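Local coordinates for protein 3-deoxy-d-manno-octulosonic-acid transferase (Acinetobacter baumannii, PDB 4BFC) that probably transfers Kdo from CMP-Kdo to the lipid A precursor in lipopolysaccharide assembly, this fragment being its C-terminal CMP-Kdo-binding domain, at residues A[44-58]-A[125-139]. Numbering follows the deposited sequence.
Sequences VVTIASTHAPEEQQI and WYALSQVCFVGGSLN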
ATOM      1  N   VAL A  44      -4.531   3.762 -29.291  1.00 21.14           N
ATOM      2  CA  VAL A  44      -3.844   3.549 -27.994  1.00 18.57           C
ATOM      3  C   VAL A  44      -4.860   3.131 -26.918  1.00 18.06           C
ATOM      4  O   VAL A  44      -5.830   3.906 -26.648  1.00 19.08           O
ATOM      5  CB  VAL A  44      -3.173   4.837 -27.528  1.00 20.09           C
ATOM      6  CG1 VAL A  44      -2.466   4.597 -26.179  1.00 18.35           C
ATOM      7  CG2 VAL A  44      -2.140   5.220 -28.617  1.00 21.54           C
ATOM      8  N   VAL A  45      -4.655   1.923 -26.397  1.00 16.76           N
ATOM      9  CA  VAL A  45      -5.512   1.376 -25.316  1.00 18.33           C
ATOM     10  C   VAL A  45      -4.629   1.267 -24.070  1.00 17.24           C
ATOM     11  O   VAL A  45      -3.501   0.732 -24.184  1.00 20.27           O
ATOM     12  CB  VAL A  45      -6.182   0.035 -25.733  1.00 20.65           C
ATOM     13  CG1 VAL A  45      -6.888   0.229 -27.093  1.00 23.29           C
ATOM     14  CG2 VAL A  45      -5.246  -1.170 -25.851  1.00 22.40           C
ATOM     15  N   THR A  46      -5.172   1.676 -22.923  1.00 17.79           N
ATOM     16  CA  THR A  46      -4.280   1.723 -21.738  1.00 18.52           C
ATOM     17  C   THR A  46      -4.838   0.907 -20.564  1.00 17.38           C
ATOM     18  O   THR A  46      -6.070   1.058 -20.222  1.00 18.75           O
ATOM     19  CB  THR A  46      -4.108   3.202 -21.396  1.00 18.83           C
ATOM     20  OG1 THR A  46      -3.335   3.809 -22.426  1.00 20.77           O
ATOM     21  CG2 THR A  46      -3.367   3.459 -20.036  1.00 20.70           C
ATOM     22  N   ILE A  47      -4.037   0.076 -19.910  1.00 16.43           N
ATOM     23  CA  ILE A  47      -4.447  -0.544 -18.684  1.00 15.53           C
ATOM     24  C   ILE A  47      -3.632   0.144 -17.561  1.00 16.08           C
ATOM     25  O   ILE A  47      -2.401   0.136 -17.579  1.00 17.96           O
ATOM     26  CB  ILE A  47      -4.319  -2.070 -18.581  1.00 17.90           C
ATOM     27  CG1 ILE A  47      -2.855  -2.525 -18.770  1.00 17.11           C
ATOM     28  CG2 ILE A  47      -5.190  -2.743 -19.655  1.00 20.92           C
ATOM     29  CD1 ILE A  47      -2.632  -4.037 -18.815  1.00 21.59           C
ATOM     30  N   ALA A  48      -4.365   0.762 -16.670  1.00 16.48           N
ATOM     31  CA  ALA A  48      -3.766   1.733 -15.718  1.00 16.34           C
ATOM     32  C   ALA A  48      -3.958   1.284 -14.310  1.00 17.37           C
ATOM     33  O   ALA A  48      -5.021   0.780 -13.936  1.00 16.52           O
ATOM     34  CB  ALA A  48      -4.398   3.106 -15.922  1.00 18.30           C
ATOM     35  N   SER A  49      -2.909   1.492 -13.499  1.00 16.88           N
ATOM     36  CA  SER A  49      -2.968   1.076 -12.076  1.00 15.72           C
ATOM     37  C   SER A  49      -3.330  -0.401 -11.874  1.00 16.41           C
ATOM     38  O   SER A  49      -4.163  -0.755 -11.029  1.00 17.45           O
ATOM     39  CB  SER A  49      -3.889   1.989 -11.288  1.00 16.04           C
ATOM     40  OG  SER A  49      -3.393   3.307 -11.347  1.00 18.14           O
ATOM     41  N   THR A  50      -2.691  -1.257 -12.645  1.00 14.88           N
ATOM     42  CA  THR A  50      -3.005  -2.672 -12.669  1.00 17.36           C
ATOM     43  C   THR A  50      -2.322  -3.406 -11.527  1.00 17.88           C
ATOM     44  O   THR A  50      -1.258  -3.011 -11.012  1.00 18.77           O
ATOM     45  CB  THR A  50      -2.598  -3.342 -14.002  1.00 16.32           C
ATOM     46  OG1 THR A  50      -1.245  -3.010 -14.312  1.00 16.60           O
ATOM     47  CG2 THR A  50      -3.530  -2.837 -15.145  1.00 21.74           C
ATOM     48  N   HIS A  51      -2.974  -4.501 -11.137  1.00 15.52           N
ATOM     49  CA  HIS A  51      -2.495  -5.532 -10.196  1.00 18.02           C
ATOM     50  C   HIS A  51      -2.523  -6.894 -10.839  1.00 18.65           C
ATOM     51  O   HIS A  51      -3.333  -7.099 -11.771  1.00 20.18           O
ATOM     52  CB  HIS A  51      -3.438  -5.621  -8.991  1.00 18.03           C
ATOM     53  CG  HIS A  51      -3.565  -4.360  -8.155  1.00 19.37           C
ATOM     54  ND1 HIS A  51      -3.420  -4.376  -6.809  1.00 23.21           N
ATOM     55  CD2 HIS A  51      -3.834  -3.039  -8.510  1.00 18.89           C
ATOM     56  CE1 HIS A  51      -3.661  -3.113  -6.339  1.00 21.40           C
ATOM     57  NE2 HIS A  51      -3.893  -2.316  -7.367  1.00 20.16           N
ATOM     58  N   ALA A  52      -1.743  -7.861 -10.308  1.00 19.95           N
ATOM     59  CA  ALA A  52      -1.811  -9.262 -10.770  1.00 21.38           C
ATOM     60  C   ALA A  52      -3.224  -9.760 -10.430  1.00 22.03           C
ATOM     61  O   ALA A  52      -3.742  -9.480  -9.342  1.00 21.88           O
ATOM     62  CB  ALA A  52      -0.793 -10.114 -10.069  1.00 21.05           C
ATOM     63  N   PRO A  53      -3.866 -10.516 -11.323  1.00 22.37           N
ATOM     64  CA  PRO A  53      -3.424 -11.110 -12.617  1.00 21.48           C
ATOM     65  C   PRO A  53      -3.983 -10.299 -13.803  1.00 20.32           C
ATOM     66  O   PRO A  53      -4.088 -10.805 -14.938  1.00 21.28           O
ATOM     67  CB  PRO A  53      -4.105 -12.487 -12.563  1.00 23.02           C
ATOM     68  CG  PRO A  53      -5.410 -12.169 -11.976  1.00 26.37           C
ATOM     69  CD  PRO A  53      -5.144 -11.124 -10.889  1.00 23.27           C
ATOM     70  N   GLU A  54      -4.288  -9.042 -13.568  1.00 17.20           N
ATOM     71  CA  GLU A  54      -4.962  -8.180 -14.597  1.00 19.81           C
ATOM     72  C   GLU A  54      -4.095  -8.015 -15.873  1.00 19.70           C
ATOM     73  O   GLU A  54      -4.660  -8.017 -16.970  1.00 21.00           O
ATOM     74  CB  GLU A  54      -5.317  -6.822 -14.055  1.00 20.99           C
ATOM     75  CG  GLU A  54      -6.327  -6.841 -12.924  1.00 18.49           C
ATOM     76  CD  GLU A  54      -6.646  -5.448 -12.393  1.00 18.23           C
ATOM     77  OE1 GLU A  54      -5.688  -4.617 -12.205  1.00 18.76           O
ATOM     78  OE2 GLU A  54      -7.838  -5.134 -12.211  1.00 19.27           O
ATOM     79  N   GLU A  55      -2.776  -7.768 -15.745  1.00 18.73           N
ATOM     80  CA  GLU A  55      -1.904  -7.633 -16.915  1.00 20.66           C
ATOM     81  C   GLU A  55      -1.913  -8.931 -17.739  1.00 20.13           C
ATOM     82  O   GLU A  55      -2.162  -8.831 -18.970  1.00 21.25           O
ATOM     83  CB  GLU A  55      -0.476  -7.232 -16.616  1.00 21.43           C
ATOM     84  CG  GLU A  55      -0.281  -5.938 -15.779  1.00 18.54           C
ATOM     85  CD  GLU A  55      -0.169  -6.254 -14.307  1.00 18.61           C
ATOM     86  OE1 GLU A  55      -0.142  -7.442 -13.874  1.00 19.11           O
ATOM     87  OE2 GLU A  55      -0.080  -5.289 -13.535  1.00 16.73           O
ATOM     88  N   GLN A  56      -1.652 -10.070 -17.089  1.00 22.56           N
ATOM     89  CA  GLN A  56      -1.696 -11.372 -17.756  1.00 23.31           C
ATOM     90  C   GLN A  56      -3.057 -11.535 -18.482  1.00 25.42           C
ATOM     91  O   GLN A  56      -3.073 -11.853 -19.714  1.00 23.65           O
ATOM     92  CB  GLN A  56      -1.457 -12.474 -16.739  1.00 25.83           C
ATOM     93  CG  GLN A  56      -1.507 -13.869 -17.339  1.00 29.05           C
ATOM     94  CD  GLN A  56      -0.308 -14.100 -18.217  1.00 25.72           C
ATOM     95  OE1 GLN A  56       0.817 -13.869 -17.797  1.00 36.62           O
ATOM     96  NE2 GLN A  56      -0.540 -14.546 -19.460  1.00 38.96           N
ATOM     97  N   GLN A  57      -4.164 -11.347 -17.746  1.00 24.83           N
ATOM     98  CA  GLN A  57      -5.505 -11.671 -18.283  1.00 24.22           C
ATOM     99  C   GLN A  57      -5.917 -10.779 -19.424  1.00 22.88           C
ATOM    100  O   GLN A  57      -6.432 -11.274 -20.467  1.00 24.83           O
ATOM    101  CB  GLN A  57      -6.605 -11.703 -17.215  1.00 24.67           C
ATOM    102  CG  GLN A  57      -6.401 -12.768 -16.109  1.00 26.21           C
ATOM    103  CD  GLN A  57      -7.508 -12.770 -15.076  1.00 29.25           C
ATOM    104  OE1 GLN A  57      -7.687 -13.768 -14.368  1.00 37.30           O
ATOM    105  NE2 GLN A  57      -8.206 -11.681 -14.926  1.00 24.69           N
ATOM    106  N   ILE A  58      -5.731  -9.471 -19.283  1.00 22.66           N
ATOM    107  CA  ILE A  58      -6.099  -8.528 -20.348  1.00 21.21           C
ATOM    108  C   ILE A  58      -5.146  -8.649 -21.554  1.00 22.95           C
ATOM    109  O   ILE A  58      -5.623  -8.675 -22.705  1.00 23.44           O
ATOM    110  CB  ILE A  58      -6.166  -7.057 -19.833  1.00 22.33           C
ATOM    111  CG1 ILE A  58      -7.318  -6.935 -18.819  1.00 21.49           C
ATOM    112  CG2 ILE A  58      -6.366  -6.113 -20.983  1.00 20.29           C
ATOM    113  CD1 ILE A  58      -7.242  -5.700 -17.976  1.00 22.98           C
ATOM    114  N   TRP A 125      -0.004   9.235 -19.796  1.00 21.35           N
ATOM    115  CA  TRP A 125      -0.524   8.040 -20.518  1.00 21.56           C
ATOM    116  C   TRP A 125      -2.002   8.188 -20.757  1.00 20.87           C
ATOM    117  O   TRP A 125      -2.455   7.972 -21.861  1.00 21.70           O
ATOM    118  CB  TRP A 125      -0.191   6.752 -19.807  1.00 23.45           C
ATOM    119  CG  TRP A 125       1.286   6.740 -19.429  1.00 22.17           C
ATOM    120  CD1 TRP A 125       1.811   6.610 -18.169  1.00 24.64           C
ATOM    121  CD2 TRP A 125       2.420   7.050 -20.301  1.00 24.87           C
ATOM    122  NE1 TRP A 125       3.179   6.769 -18.182  1.00 24.16           N
ATOM    123  CE2 TRP A 125       3.609   7.036 -19.437  1.00 24.13           C
ATOM    124  CE3 TRP A 125       2.564   7.345 -21.650  1.00 23.40           C
ATOM    125  CZ2 TRP A 125       4.859   7.285 -19.928  1.00 24.20           C
ATOM    126  CZ3 TRP A 125       3.851   7.651 -22.135  1.00 22.15           C
ATOM    127  CH2 TRP A 125       4.970   7.560 -21.297  1.00 22.90           C
ATOM    128  N   TYR A 126      -2.778   8.537 -19.725  1.00 21.02           N
ATOM    129  CA  TYR A 126      -4.231   8.814 -20.023  1.00 22.27           C
ATOM    130  C   TYR A 126      -4.421   9.875 -21.139  1.00 23.95           C
ATOM    131  O   TYR A 126      -5.264   9.741 -21.998  1.00 22.91           O
ATOM    132  CB  TYR A 126      -4.926   9.390 -18.775  1.00 22.62           C
ATOM    133  CG  TYR A 126      -5.190   8.427 -17.664  1.00 21.54           C
ATOM    134  CD1 TYR A 126      -5.712   7.161 -17.959  1.00 20.28           C
ATOM    135  CD2 TYR A 126      -4.963   8.772 -16.311  1.00 20.79           C
ATOM    136  CE1 TYR A 126      -6.001   6.254 -16.968  1.00 22.41           C
ATOM    137  CE2 TYR A 126      -5.264   7.853 -15.302  1.00 19.30           C
ATOM    138  CZ  TYR A 126      -5.780   6.617 -15.635  1.00 22.55           C
ATOM    139  OH  TYR A 126      -6.095   5.727 -14.672  1.00 22.47           O
ATOM    140  N   ALA A 127      -3.593  10.922 -21.149  1.00 22.48           N
ATOM    141  CA  ALA A 127      -3.739  11.972 -22.168  1.00 23.77           C
ATOM    142  C   ALA A 127      -3.406  11.445 -23.596  1.00 24.84           C
ATOM    143  O   ALA A 127      -3.775  12.058 -24.603  1.00 29.04           O
ATOM    144  CB  ALA A 127      -2.861  13.171 -21.834  1.00 22.69           C
ATOM    145  N   LEU A 128      -2.725  10.318 -23.665  1.00 21.23           N
ATOM    146  CA  LEU A 128      -2.389   9.679 -24.952  1.00 21.59           C
ATOM    147  C   LEU A 128      -3.388   8.584 -25.367  1.00 24.60           C
ATOM    148  O   LEU A 128      -3.276   7.993 -26.474  1.00 23.05           O
ATOM    149  CB  LEU A 128      -0.940   9.157 -24.955  1.00 25.23           C
ATOM    150  CG  LEU A 128       0.153  10.251 -24.903  1.00 26.31           C
ATOM    151  CD1 LEU A 128       1.512   9.591 -24.799  1.00 27.17           C
ATOM    152  CD2 LEU A 128       0.090  11.110 -26.166  1.00 31.12           C
ATOM    153  N   SER A 129      -4.356   8.273 -24.494  1.00 21.40           N
ATOM    154  CA  SER A 129      -5.149   7.068 -24.688  1.00 21.01           C
ATOM    155  C   SER A 129      -6.459   7.373 -25.479  1.00 18.93           C
ATOM    156  O   SER A 129      -7.103   8.453 -25.285  1.00 21.05           O
ATOM    157  CB  SER A 129      -5.569   6.532 -23.304  1.00 20.02           C
ATOM    158  OG  SER A 129      -4.428   6.273 -22.456  1.00 21.49           O
ATOM    159  N   GLN A 130      -6.873   6.389 -26.283  1.00 21.75           N
ATOM    160  CA  GLN A 130      -8.204   6.376 -26.916  0.70 19.53           C
ATOM    161  C   GLN A 130      -9.256   5.785 -25.984  1.00 20.10           C
ATOM    162  O   GLN A 130     -10.406   6.260 -25.957  1.00 21.48           O
ATOM    163  CB  GLN A 130      -8.228   5.660 -28.272  0.70 20.33           C
ATOM    164  CG  GLN A 130      -7.873   6.545 -29.440  0.70 21.35           C
ATOM    165  CD  GLN A 130      -6.476   7.057 -29.346  0.70 18.54           C
ATOM    166  OE1 GLN A 130      -5.508   6.342 -29.710  0.70 21.11           O
ATOM    167  NE2 GLN A 130      -6.328   8.277 -28.867  0.70 22.52           N
ATOM    168  N   VAL A 131      -8.857   4.731 -25.254  1.00 16.40           N
ATOM    169  CA  VAL A 131      -9.723   4.133 -24.250  1.00 18.43           C
ATOM    170  C   VAL A 131      -8.802   3.643 -23.134  1.00 18.14           C
ATOM    171  O   VAL A 131      -7.592   3.402 -23.354  1.00 18.09           O
ATOM    172  CB  VAL A 131     -10.551   2.886 -24.762  1.00 21.10           C
ATOM    173  CG1 VAL A 131     -11.603   3.265 -25.826  1.00 26.00           C
ATOM    174  CG2 VAL A 131      -9.647   1.762 -25.280  1.00 23.57           C
ATOM    175  N   CYS A 132      -9.404   3.414 -21.984  1.00 18.36           N
ATOM    176  CA  CYS A 132      -8.637   2.869 -20.892  1.00 17.25           C
ATOM    177  C   CYS A 132      -9.429   1.906 -20.015  1.00 20.92           C
ATOM    178  O   CYS A 132     -10.652   1.780 -20.118  1.00 19.85           O
ATOM    179  CB  CYS A 132      -8.020   4.020 -20.046  1.00 18.30           C
ATOM    180  SG  CYS A 132      -9.170   4.762 -18.872  1.00 20.73           S
ATOM    181  N   PHE A 133      -8.684   1.159 -19.221  1.00 17.50           N
ATOM    182  CA  PHE A 133      -9.188   0.347 -18.136  1.00 17.36           C
ATOM    183  C   PHE A 133      -8.423   0.715 -16.839  1.00 15.18           C
ATOM    184  O   PHE A 133      -7.216   0.738 -16.830  1.00 16.84           O
ATOM    185  CB  PHE A 133      -8.893  -1.111 -18.459  1.00 18.57           C
ATOM    186  CG  PHE A 133      -9.058  -2.080 -17.302  1.00 17.73           C
ATOM    187  CD1 PHE A 133     -10.303  -2.535 -16.826  1.00 17.12           C
ATOM    188  CD2 PHE A 133      -7.914  -2.442 -16.549  1.00 18.70           C
ATOM    189  CE1 PHE A 133     -10.373  -3.418 -15.733  1.00 17.54           C
ATOM    190  CE2 PHE A 133      -7.974  -3.313 -15.443  1.00 20.27           C
ATOM    191  CZ  PHE A 133      -9.239  -3.846 -15.041  1.00 19.86           C
ATOM    192  N   VAL A 134      -9.180   0.975 -15.780  1.00 15.12           N
ATOM    193  CA  VAL A 134      -8.610   1.317 -14.453  1.00 16.44           C
ATOM    194  C   VAL A 134      -8.642   0.080 -13.578  1.00 17.69           C
ATOM    195  O   VAL A 134      -9.712  -0.458 -13.236  1.00 16.70           O
ATOM    196  CB  VAL A 134      -9.327   2.517 -13.782  1.00 18.42           C
ATOM    197  CG1 VAL A 134      -8.667   2.765 -12.381  1.00 17.41           C
ATOM    198  CG2 VAL A 134      -9.180   3.762 -14.684  1.00 18.79           C
ATOM    199  N   GLY A 135      -7.433  -0.347 -13.223  1.00 15.87           N
ATOM    200  CA  GLY A 135      -7.197  -1.641 -12.558  1.00 16.30           C
ATOM    201  C   GLY A 135      -7.414  -1.677 -11.039  1.00 15.15           C
ATOM    202  O   GLY A 135      -8.036  -0.797 -10.389  1.00 19.05           O
ATOM    203  N   GLY A 136      -6.879  -2.729 -10.440  1.00 16.47           N
ATOM    204  CA  GLY A 136      -7.282  -2.978  -9.059  1.00 17.29           C
ATOM    205  C   GLY A 136      -8.731  -3.450  -8.952  1.00 17.57           C
ATOM    206  O   GLY A 136      -9.280  -3.503  -7.857  1.00 18.50           O
ATOM    207  N   SER A 137      -9.340  -3.840 -10.078  1.00 19.88           N
ATOM    208  CA  SER A 137     -10.807  -3.980 -10.136  1.00 19.54           C
ATOM    209  C   SER A 137     -11.267  -5.338 -10.717  1.00 21.60           C
ATOM    210  O   SER A 137     -12.463  -5.644 -10.543  1.00 23.35           O
ATOM    211  CB  SER A 137     -11.471  -2.805 -10.885  1.00 17.68           C
ATOM    212  OG  SER A 137     -11.009  -2.708 -12.280  1.00 20.87           O
ATOM    213  N   LEU A 138     -10.345  -6.051 -11.389  1.00 20.26           N
ATOM    214  CA  LEU A 138     -10.538  -7.483 -11.781  1.00 22.95           C
ATOM    215  C   LEU A 138      -9.884  -8.475 -10.827  1.00 24.36           C
ATOM    216  O   LEU A 138     -10.331  -9.617 -10.762  1.00 25.82           O
ATOM    217  CB  LEU A 138     -10.133  -7.730 -13.245  1.00 20.79           C
ATOM    218  CG  LEU A 138     -10.994  -7.172 -14.361  1.00 23.67           C
ATOM    219  CD1 LEU A 138     -10.199  -7.286 -15.653  1.00 21.88           C
ATOM    220  CD2 LEU A 138     -12.265  -8.000 -14.401  1.00 27.28           C
ATOM    221  N   ASN A 139      -8.808  -8.077 -10.099  1.00 20.00           N
ATOM    222  CA  ASN A 139      -8.275  -8.939  -9.088  1.00 22.79           C
ATOM    223  C   ASN A 139      -9.208  -9.164  -7.913  1.00 21.36           C
ATOM    224  O   ASN A 139     -10.271  -8.534  -7.807  1.00 24.00           O
ATOM    225  CB  ASN A 139      -6.882  -8.445  -8.626  1.00 21.92           C
ATOM    226  CG  ASN A 139      -6.914  -7.043  -8.103  1.00 22.37           C
ATOM    227  OD1 ASN A 139      -7.501  -6.112  -8.704  1.00 22.87           O
ATOM    228  ND2 ASN A 139      -6.302  -6.858  -6.947  1.00 27.56           N
TER
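With its CG turned anti to its own carbonyl carbon (chi1 -64°) and the chain extended beyond it, Glu54 at the start of helix 54-68 carries its carboxylate into the loop that follows strand 131-134; Phe133, its CG anti to the backbone N, lays its ring beside that carboxylate. Both strands belong to the parallel sheet of a Rossmann-like domain, as in GT-B glycosyltransferases, and 43-50 and 131-134 are neighbours in it. The N-to-C directions of segments 44-48 and 131-134 differ by 12°, and the register pairs Val45 with Val131 through Ala48 with Val134. The backbone ladder includes Phe133 N to Thr46 O, 2.8 Å, and closes with Gly135 N on Ala48 O. At the opposite end Gln130 N donates to Val44 O at 2.7 Å, and in one of two modelled conformers the Gln130 side chain, bent at chi2, folds back to accept Val44 N on its OE1. On the face carrying Thr46 and Ala48, Thr46 OG1 donates to Ser129 OG (2.7 Å), which in turn donates to Trp125 O and ties the end of helix 122-128 to the strand pair.

Beyond the strands, four backbone N-H groups grip the Glu54 carboxylate. OE1 receives Gly136 N on its syn side and His51 N on its anti side; OE2 takes Ser137 N syn and Leu138 N anti, the last at 2.8 Å. This convergence fixes the carboxylate's rotation. Nearby, His51 packs its CD2 against Gly136 CA, its NE2 hydrogen-bonding His145 close to a bound sulfate. Over one face of the Phe133 ring, Ile58 CD1 makes a CH-pi contact, 3.8 Å from the centroid and 24° off the ring normal, whereas Glu54 OE2 meets the ring edge, 3.4 Å from Phe133 CZ.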